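Local atomic coordinates of phosphatidylinositol 4,5-bisphosphate-binding protein SLM1 (Saccharomyces cerevisiae, PDB entry 4A6F), a protein that binds phosphatidylinositol 4,5-bisphosphate and acts with SLM2 as an effector of TORC2 and calcineurin signalling, here represented by its PH domain. Residues G75-F80 with D101-M106; S9-R14 with K24-L29. All coordinates share one frame; numbering follows the deposited sequence.

Contact 1 of 2, residues G75-F80 with D101-M106; sequences GSDAKF and DSYESM. With SEP (phosphoserine), chain E.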
loop_
_atom_site.group_PDB
_atom_site.type_symbol
_atom_site.label_atom_id
_atom_site.label_comp_id
_atom_site.label_asym_id
_atom_site.label_seq_id
_atom_site.Cartn_x
_atom_site.Cartn_y
_atom_site.Cartn_z
ATOM N N GLY A 75 -29.074 -13.442 -17.235
ATOM C CA GLY A 75 -28.217 -12.262 -17.301
ATOM C C GLY A 75 -27.205 -12.252 -16.156
ATOM O O GLY A 75 -27.489 -12.734 -15.060
ATOM N N SER A 76 -26.022 -11.703 -16.419
ATOM C CA SER A 76 -24.962 -11.662 -15.415
ATOM C C SER A 76 -25.338 -10.815 -14.204
ATOM O O SER A 76 -25.871 -9.716 -14.348
ATOM C CB SER A 76 -23.654 -11.144 -16.022
ATOM O OG SER A 76 -22.716 -10.828 -15.004
ATOM N N ASP A 77 -25.057 -11.345 -13.013
ATOM C CA ASP A 77 -25.167 -10.599 -11.766
ATOM C C ASP A 77 -23.767 -10.383 -11.192
ATOM O O ASP A 77 -23.573 -10.386 -9.977
ATOM C CB ASP A 77 -26.022 -11.371 -10.750
ATOM C CG ASP A 77 -25.431 -12.730 -10.407
ATOM O OD1 ASP A 77 -24.581 -13.225 -11.176
ATOM O OD2 ASP A 77 -25.819 -13.309 -9.371
ATOM N N ALA A 78 -22.786 -10.203 -12.078
ATOM C CA ALA A 78 -21.394 -10.132 -11.666
ATOM C C ALA A 78 -20.727 -8.833 -12.131
ATOM O O ALA A 78 -19.522 -8.813 -12.404
ATOM C CB ALA A 78 -20.624 -11.334 -12.204
ATOM N N LYS A 79 -21.500 -7.754 -12.208
ATOM C CA LYS A 79 -20.986 -6.485 -12.724
ATOM C C LYS A 79 -20.841 -5.424 -11.641
ATOM O O LYS A 79 -21.550 -5.429 -10.632
ATOM C CB LYS A 79 -21.923 -5.914 -13.785
ATOM C CG LYS A 79 -22.083 -6.722 -15.040
ATOM C CD LYS A 79 -23.138 -6.015 -15.891
ATOM C CE LYS A 79 -23.485 -6.754 -17.152
ATOM N NZ LYS A 79 -24.691 -6.111 -17.763
ATOM N N PHE A 80 -19.930 -4.490 -11.878
ATOM C CA PHE A 80 -19.806 -3.317 -11.019
ATOM C C PHE A 80 -19.348 -2.123 -11.843
ATOM O O PHE A 80 -18.796 -2.282 -12.938
ATOM C CB PHE A 80 -18.879 -3.568 -9.814
ATOM C CG PHE A 80 -17.418 -3.737 -10.169
ATOM C CD1 PHE A 80 -16.896 -4.992 -10.462
ATOM C CD2 PHE A 80 -16.555 -2.650 -10.159
ATOM C CE1 PHE A 80 -15.547 -5.160 -10.766
ATOM C CE2 PHE A 80 -15.208 -2.810 -10.463
ATOM C CZ PHE A 80 -14.704 -4.068 -10.769
ATOM N N ASP A 101 -16.387 -13.202 -13.016
ATOM C CA ASP A 101 -16.875 -14.557 -13.301
ATOM C C ASP A 101 -18.142 -14.934 -12.526
ATOM O O ASP A 101 -18.916 -15.798 -12.956
ATOM C CB ASP A 101 -15.780 -15.583 -12.992
ATOM C CG ASP A 101 -14.480 -15.288 -13.720
ATOM O OD1 ASP A 101 -14.486 -14.423 -14.622
ATOM O OD2 ASP A 101 -13.449 -15.917 -13.390
ATOM N N SER A 102 -18.340 -14.309 -11.371
ATOM C CA SER A 102 -19.493 -14.597 -10.530
ATOM C C SER A 102 -19.811 -13.408 -9.627
ATOM O O SER A 102 -19.001 -12.490 -9.510
ATOM C CB SER A 102 -19.213 -15.835 -9.673
ATOM O OG SER A 102 -18.070 -15.635 -8.853
ATOM N N TYR A 103 -20.985 -13.426 -8.992
ATOM C CA TYR A 103 -21.338 -12.402 -8.007
ATOM C C TYR A 103 -20.297 -12.350 -6.895
ATOM O O TYR A 103 -19.889 -11.269 -6.458
ATOM C CB TYR A 103 -22.732 -12.658 -7.414
ATOM C CG TYR A 103 -23.125 -11.674 -6.327
ATOM C CD1 TYR A 103 -23.712 -10.454 -6.645
ATOM C CD2 TYR A 103 -22.927 -11.973 -4.977
ATOM C CE1 TYR A 103 -24.076 -9.549 -5.653
ATOM C CE2 TYR A 103 -23.292 -11.075 -3.976
ATOM C CZ TYR A 103 -23.861 -9.865 -4.324
ATOM O OH TYR A 103 -24.220 -8.965 -3.351
ATOM N N GLU A 104 -19.867 -13.529 -6.451
ATOM C CA GLU A 104 -18.886 -13.658 -5.375
ATOM C C GLU A 104 -17.553 -13.011 -5.734
ATOM O O GLU A 104 -16.993 -12.239 -4.943
ATOM C CB GLU A 104 -18.674 -15.138 -5.016
ATOM C CG GLU A 104 -19.861 -15.816 -4.323
ATOM C CD GLU A 104 -21.097 -15.967 -5.210
ATOM O OE1 GLU A 104 -20.961 -16.139 -6.445
ATOM O OE2 GLU A 104 -22.218 -15.929 -4.658
ATOM N N SER A 105 -17.043 -13.318 -6.928
ATOM C CA SER A 105 -15.806 -12.710 -7.392
ATOM C C SER A 105 -15.981 -11.202 -7.574
ATOM O O SER A 105 -15.091 -10.422 -7.222
ATOM C CB SER A 105 -15.333 -13.342 -8.701
ATOM O OG SER A 105 -14.149 -12.708 -9.146
ATOM N N MET A 106 -17.133 -10.796 -8.106
ATOM C CA MET A 106 -17.410 -9.370 -8.291
ATOM C C MET A 106 -17.359 -8.638 -6.954
ATOM O O MET A 106 -16.796 -7.544 -6.851
ATOM C CB MET A 106 -18.756 -9.147 -8.981
ATOM C CG MET A 106 -19.152 -7.679 -9.105
ATOM S SD MET A 106 -19.929 -7.034 -7.597
ATOM C CE MET A 106 -21.553 -7.741 -7.809
HETATM N N SEP E . -25.669 -6.546 -21.513
HETATM C CA SEP E . -24.385 -5.886 -20.968
HETATM C CB SEP E . -23.127 -6.478 -21.581
HETATM O OG SEP E . -22.859 -7.701 -20.952
HETATM C C SEP E . -24.312 -4.403 -20.979
HETATM O O SEP E . -25.339 -3.681 -21.029
HETATM O OXT SEP E . -23.039 -3.754 -20.802
HETATM P P SEP E . -24.052 -8.636 -20.758
HETATM O O1P SEP E . -25.312 -8.049 -20.030
HETATM O O2P SEP E . -24.557 -9.141 -22.096
HETATM O O3P SEP E . -23.602 -9.535 -19.927
HETATM O O HOH W 1 -22.875 -15.314 -10.165
#
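Met-106 leaves the helix with CG anti to the backbone N (chi1 175°), which puts CG against the O atoms of Ala-78 and Lys-79 and at the edge of the Phe-80 ring, 3.8 Å from CD1; bends at chi2 and chi3 then fold CE back toward Lys-79 O, 3.6 Å away. Tyr-103 has the same first torsion (177°), and the edge of its ring meets the backbone O of Asp-77, 3.3 Å from CD1 and in the ring plane. This carbonyl is buried and has no hydrogen-bonding partner; across the contact it meets C-H groups, among them Tyr-103 CA in a CA-H...O contact. The methyl of Ala-78 packs on the O of Ser-102, 3.4 Å from CB. The setting is the PH-domain C-terminal helix, 103-115, where it starts beside strand 79-84. Ser-102 is its N-cap, with OG accepting from Ser-105 N at 3.2 Å. A water links the first turn to the loop, donating to Asp-77 OD1 and accepting from Tyr-103 N, while OD2 accepts from Asn-66 N. Ser-76 forms an ST turn, its OG taking the N-H of Ala-78. Lys-79 sets out away from 101-106, and its extended chain carries NZ to phosphoserine O1P, 3.0 Å away.

Contact 2 of 2, residues S9-R14 with K24-L29; sequences SGFLER and KGYYVL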
loop_
_atom_site.group_PDB
_atom_site.type_symbol
_atom_site.label_atom_id
_atom_site.label_comp_id
_atom_site.label_asym_id
_atom_site.label_seq_id
_atom_site.Cartn_x
_atom_site.Cartn_y
_atom_site.Cartn_z
ATOM N N SER A 9 -5.555 -9.857 -7.775
ATOM C CA SER A 9 -5.365 -9.988 -9.203
ATOM C C SER A 9 -6.341 -11.003 -9.744
ATOM O O SER A 9 -6.837 -11.861 -9.009
ATOM C CB SER A 9 -3.933 -10.426 -9.536
ATOM O OG SER A 9 -3.605 -11.638 -8.870
ATOM N N GLY A 10 -6.607 -10.921 -11.041
ATOM C CA GLY A 10 -7.501 -11.880 -11.648
ATOM C C GLY A 10 -8.044 -11.353 -12.951
ATOM O O GLY A 10 -7.848 -10.182 -13.285
ATOM N N PHE A 11 -8.721 -12.222 -13.693
ATOM C CA PHE A 11 -9.301 -11.818 -14.967
ATOM C C PHE A 11 -10.616 -11.080 -14.734
ATOM O O PHE A 11 -11.415 -11.481 -13.889
ATOM C CB PHE A 11 -9.509 -13.041 -15.865
ATOM C CG PHE A 11 -8.225 -13.647 -16.360
ATOM C CD1 PHE A 11 -7.645 -13.188 -17.523
ATOM C CD2 PHE A 11 -7.598 -14.668 -15.661
ATOM C CE1 PHE A 11 -6.449 -13.738 -17.999
ATOM C CE2 PHE A 11 -6.403 -15.215 -16.126
ATOM C CZ PHE A 11 -5.834 -14.746 -17.297
ATOM N N LEU A 12 -10.816 -9.990 -15.475
ATOM C CA LEU A 12 -12.086 -9.251 -15.476
ATOM C C LEU A 12 -12.424 -8.887 -16.910
ATOM O O LEU A 12 -11.531 -8.706 -17.713
ATOM C CB LEU A 12 -11.946 -7.944 -14.694
ATOM C CG LEU A 12 -11.948 -8.027 -13.166
ATOM C CD1 LEU A 12 -11.670 -6.650 -12.569
ATOM C CD2 LEU A 12 -13.261 -8.599 -12.693
ATOM N N GLU A 13 -13.711 -8.772 -17.223
ATOM C CA GLU A 13 -14.102 -8.241 -18.535
ATOM C C GLU A 13 -14.477 -6.774 -18.370
ATOM O O GLU A 13 -15.137 -6.403 -17.407
ATOM C CB GLU A 13 -15.275 -9.022 -19.117
ATOM C CG GLU A 13 -14.951 -10.473 -19.423
ATOM C CD GLU A 13 -16.148 -11.235 -19.927
ATOM O OE1 GLU A 13 -16.565 -10.981 -21.075
ATOM O OE2 GLU A 13 -16.672 -12.081 -19.165
ATOM N N ARG A 14 -14.040 -5.930 -19.293
ATOM C CA ARG A 14 -14.400 -4.520 -19.221
ATOM C C ARG A 14 -15.213 -4.127 -20.442
ATOM O O ARG A 14 -14.852 -4.480 -21.559
ATOM C CB ARG A 14 -13.145 -3.643 -19.144
ATOM C CG ARG A 14 -13.486 -2.182 -18.903
ATOM C CD ARG A 14 -12.265 -1.351 -18.574
ATOM N NE ARG A 14 -11.773 -0.632 -19.745
ATOM C CZ ARG A 14 -10.717 -1.000 -20.459
ATOM N NH1 ARG A 14 -10.026 -2.078 -20.118
ATOM N NH2 ARG A 14 -10.347 -0.283 -21.509
ATOM N N LYS A 24 -11.723 -9.181 -22.127
ATOM C CA LYS A 24 -11.159 -9.732 -20.912
ATOM C C LYS A 24 -9.683 -9.358 -20.813
ATOM O O LYS A 24 -8.934 -9.422 -21.800
ATOM C CB LYS A 24 -11.346 -11.254 -20.874
ATOM C CG LYS A 24 -11.028 -11.879 -19.527
ATOM C CD LYS A 24 -11.397 -13.362 -19.504
ATOM C CE LYS A 24 -10.534 -14.149 -20.482
ATOM N NZ LYS A 24 -10.846 -15.605 -20.438
ATOM N N GLY A 25 -9.276 -8.937 -19.619
ATOM C CA GLY A 25 -7.904 -8.572 -19.339
ATOM C C GLY A 25 -7.525 -9.149 -17.993
ATOM O O GLY A 25 -8.383 -9.640 -17.254
ATOM N N TYR A 26 -6.233 -9.110 -17.675
ATOM C CA TYR A 26 -5.774 -9.585 -16.382
ATOM C C TYR A 26 -5.486 -8.373 -15.518
ATOM O O TYR A 26 -4.609 -7.605 -15.834
ATOM C CB TYR A 26 -4.516 -10.454 -16.516
ATOM C CG TYR A 26 -4.124 -11.101 -15.203
ATOM C CD1 TYR A 26 -4.813 -12.217 -14.726
ATOM C CD2 TYR A 26 -3.083 -10.593 -14.433
ATOM C CE1 TYR A 26 -4.485 -12.805 -13.518
ATOM C CE2 TYR A 26 -2.736 -11.191 -13.224
ATOM C CZ TYR A 26 -3.441 -12.295 -12.776
ATOM O OH TYR A 26 -3.116 -12.901 -11.577
ATOM N N TYR A 27 -6.246 -8.202 -14.439
ATOM C CA TYR A 27 -6.143 -6.997 -13.623
ATOM C C TYR A 27 -5.345 -7.223 -12.352
ATOM O O TYR A 27 -5.443 -8.283 -11.715
ATOM C CB TYR A 27 -7.549 -6.457 -13.298
ATOM C CG TYR A 27 -8.201 -5.856 -14.519
ATOM C CD1 TYR A 27 -8.785 -6.670 -15.498
ATOM C CD2 TYR A 27 -8.173 -4.485 -14.736
ATOM C CE1 TYR A 27 -9.341 -6.121 -16.642
ATOM C CE2 TYR A 27 -8.744 -3.927 -15.872
ATOM C CZ TYR A 27 -9.324 -4.745 -16.818
ATOM O OH TYR A 27 -9.870 -4.183 -17.952
ATOM N N VAL A 28 -4.559 -6.214 -11.989
ATOM C CA VAL A 28 -3.768 -6.251 -10.778
ATOM C C VAL A 28 -4.061 -4.992 -9.993
ATOM O O VAL A 28 -3.866 -3.880 -10.483
ATOM C CB VAL A 28 -2.255 -6.312 -11.080
ATOM C CG1 VAL A 28 -1.469 -6.287 -9.797
ATOM C CG2 VAL A 28 -1.934 -7.576 -11.900
ATOM N N LEU A 29 -4.535 -5.186 -8.774
ATOM C CA LEU A 29 -4.834 -4.082 -7.872
ATOM C C LEU A 29 -3.676 -3.840 -6.901
ATOM O O LEU A 29 -3.269 -4.742 -6.177
ATOM C CB LEU A 29 -6.110 -4.404 -7.092
ATOM C CG LEU A 29 -6.595 -3.367 -6.083
ATOM C CD1 LEU A 29 -6.945 -2.029 -6.760
ATOM C CD2 LEU A 29 -7.808 -3.920 -5.349
HETATM O O HOH W 2 -4.843 -14.475 -10.162
#
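Tyr-27 has the most surface buried here: its ring lies across Leu-12, with CD1 3.5 Å from Leu-12 CB, the two side chains meeting at about a right angle. The phenol reaches on to Arg-14, whose NH1 donates to OH over 3.0 Å with the oxygen in the guanidinium plane. Arg-14 NH1 also forms a salt bridge with Glu-36, so the phenol oxygen and the carboxylate together hold the end of the arginine. Leu-12 and Tyr-27 share the sheet face that carries Trp-109 of the C-terminal helix, and Phe-98 meets the Tyr-27 ring edge-to-face.

The second focus, on the other face, is the pair Phe-11 and Tyr-26. Tyr-26 CG is anti to the backbone N (chi1 -173°), which swings the ring over Gly-10 and leads its edge to the face of Phe-11. The stack is T-shaped, with centroids 5.0 Å apart and planes at 71°; Tyr-26 CD1 sits over the centre of the phenylalanine ring. The strands form the first beta hairpin of the PH domain, 8-16 with 21-29, antiparallel and strongly twisted, the N-to-C directions of the short segments 136° apart. Gly-10 and Tyr-27 are a hydrogen-bonded pair, Tyr-27 N to Gly-10 O being 2.8 Å, and Leu-12 with Gly-25 is the next. At the backbone angles of Gly-10 a CB would jam against the carbonyl O of Ser-9.

On the Phe-11 face, Lys-24 lays its aliphatic chain beside Phe-11, CD 4.1 Å from Phe-11 CB, while its ammonium gives the ring at most a weak, long cation-pi attraction. Farther along, Tyr-26 OH lies 3.0 Å from Ser-9 OG and binds a water; the serine hydroxyl is hydrogen-bonded to Glu-6.

From the N terminus, contact 2 comes first: residues 9-14 and 24-29 pair within the opening hairpin and close its short connection. The chain then runs through strands 33-37, 50-53 and 57-62 before contact 1 begins at 75-80, and this second closure spans strands 79-84 and 95-99 to reach 101-106 at the head of the helix. The two are in series, neither nested nor crossed, with centres about 13 Å apart and nearest atoms about 4 Å apart. Both reach the same antiparallel sheet, in which strand 95-99 lies between 8-16 and 79-84. Contact 2 joins neighbouring strands, whereas contact 1 fastens the sheet to helix 103-115, whose Trp-109 touches Leu-12, Tyr-27 and Phe-80.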